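Local coordinates for 3,4-dihydroxy-2-butanone 4-phosphate synthase (Candida albicans, PDB 1TKS) that catalyses the conversion of D-ribulose 5-phosphate to formate and 3,4-dihydroxy-2-butanone 4-phosphate in riboflavin biosynthesis, at the interface of chains A and B. Coordinates in Å, arbitrary orientation; residue numbers count along the deposited sequence, not the author numbering. Chains: chain A/B, 3,4-dihydroxy-2-butanone 4-phosphate synthase.

The interface of chains A and B. Residues chain A 52, 170; chain B 52, 170.
A:Arg52 and B:Arg52 stack their guanidinium groups face to face across the two-fold axis of the A/B interface, probably that of the functional dimer. The two planes are 12° apart. Their central carbons, A:Arg52 CZ and B:Arg52 CZ, lie 3.7 Å from each other. Each arginine ends helix 44-52 of its chain. CG is anti to the backbone N (chi1 166° in both chains), and the chain then bends at chi2 and carries the guanidinium to its twin.

Salt bridges surround the stack. Within each chain the edge of the guanidinium faces a carboxylate, that of A:Asp170 in chain A and B:Asp170 in chain B. A:Arg52 NH1 donates a nearly straight hydrogen bond to A:Asp170 OD1 at 2.8 Å. The oxygen lies close to the guanidinium plane, but the nitrogen sits above the carboxylate plane. B:Arg52 NH1 and B:Asp170 OD1 repeat this bond. The same oxygens also face the partner chain. A:Arg52 NE is 3.6 Å from B:Asp170 OD1, a longer salt bridge with the two flat groups turned 60° apart. Its twin joins B:Arg52 and A:Asp170. The two carboxylates would thus offset the positive charge of the paired arginines.

Water also links the chains. Water 2 lies 3.0 Å from A:Arg52 NE and 2.7 Å from B:Asp170 O, a backbone carbonyl. Water 1 bridges the symmetric pair, 2.7 Å from B:Arg52 NE and 2.8 Å from A:Asp170 O.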
ATOM      1  N   ARG A  52       8.543   2.882  -5.328  1.00  8.65           N
ATOM      2  CA  ARG A  52       9.854   2.259  -5.200  1.00  8.66           C
ATOM      3  C   ARG A  52      10.568   2.525  -3.878  1.00  8.42           C
ATOM      4  O   ARG A  52      11.198   1.623  -3.318  1.00 10.27           O
ATOM      5  CB  ARG A  52      10.762   2.710  -6.350  1.00  9.53           C
ATOM      6  CG  ARG A  52      12.246   2.407  -6.137  1.00 11.62           C
ATOM      7  CD  ARG A  52      12.548   0.917  -6.143  1.00 11.54           C
ATOM      8  NE  ARG A  52      13.979   0.669  -5.985  1.00 11.43           N
ATOM      9  CZ  ARG A  52      14.618   0.676  -4.819  1.00 12.96           C
ATOM     10  NH1 ARG A  52      13.954   0.911  -3.693  1.00 11.31           N
ATOM     11  NH2 ARG A  52      15.927   0.469  -4.779  1.00 10.95           N
ATOM     12  N   ASP A 170      16.058   0.720   1.992  1.00 12.43           N
ATOM     13  CA  ASP A 170      16.135  -0.497   1.193  1.00 12.93           C
ATOM     14  C   ASP A 170      16.835  -1.620   1.950  1.00 13.67           C
ATOM     15  O   ASP A 170      16.556  -2.798   1.725  1.00 14.50           O
ATOM     16  CB  ASP A 170      16.889  -0.258  -0.121  1.00 15.90           C
ATOM     17  CG  ASP A 170      16.193   0.737  -1.029  1.00 19.07           C
ATOM     18  OD1 ASP A 170      14.949   0.703  -1.131  1.00 19.16           O
ATOM     19  OD2 ASP A 170      16.898   1.549  -1.657  1.00 24.99           O
TER
ATOM     20  N   ARG B  52       9.584  -4.195  -0.045  1.00  8.08           N
ATOM     21  CA  ARG B  52      10.695  -3.756  -0.884  1.00  7.92           C
ATOM     22  C   ARG B  52      10.559  -4.076  -2.370  1.00  8.72           C
ATOM     23  O   ARG B  52      10.924  -3.260  -3.219  1.00  9.61           O
ATOM     24  CB  ARG B  52      12.005  -4.352  -0.357  1.00  8.78           C
ATOM     25  CG  ARG B  52      13.179  -4.250  -1.319  1.00  8.66           C
ATOM     26  CD  ARG B  52      13.700  -2.831  -1.475  1.00  9.28           C
ATOM     27  NE  ARG B  52      14.803  -2.806  -2.432  1.00 10.86           N
ATOM     28  CZ  ARG B  52      14.647  -2.866  -3.751  1.00 11.04           C
ATOM     29  NH1 ARG B  52      13.430  -2.941  -4.272  1.00 11.80           N
ATOM     30  NH2 ARG B  52      15.706  -2.879  -4.548  1.00 11.66           N
ATOM     31  N   ASP B 170      12.198  -2.828 -10.306  1.00 12.49           N
ATOM     32  CA  ASP B 170      12.854  -1.656  -9.745  1.00 13.29           C
ATOM     33  C   ASP B 170      13.223  -0.636 -10.819  1.00 14.30           C
ATOM     34  O   ASP B 170      13.325   0.558 -10.539  1.00 14.61           O
ATOM     35  CB  ASP B 170      14.113  -2.069  -8.980  1.00 15.81           C
ATOM     36  CG  ASP B 170      13.806  -2.982  -7.810  1.00 18.37           C
ATOM     37  OD1 ASP B 170      12.946  -2.620  -6.991  1.00 20.62           O
ATOM     38  OD2 ASP B 170      14.415  -4.064  -7.723  1.00 26.28           O
TER
HETATM   39  O   HOH W   1      16.822  -3.708  -0.924  1.00 26.95           O
HETATM   40  O   HOH W   2      15.006   1.545  -8.667  1.00 32.82           O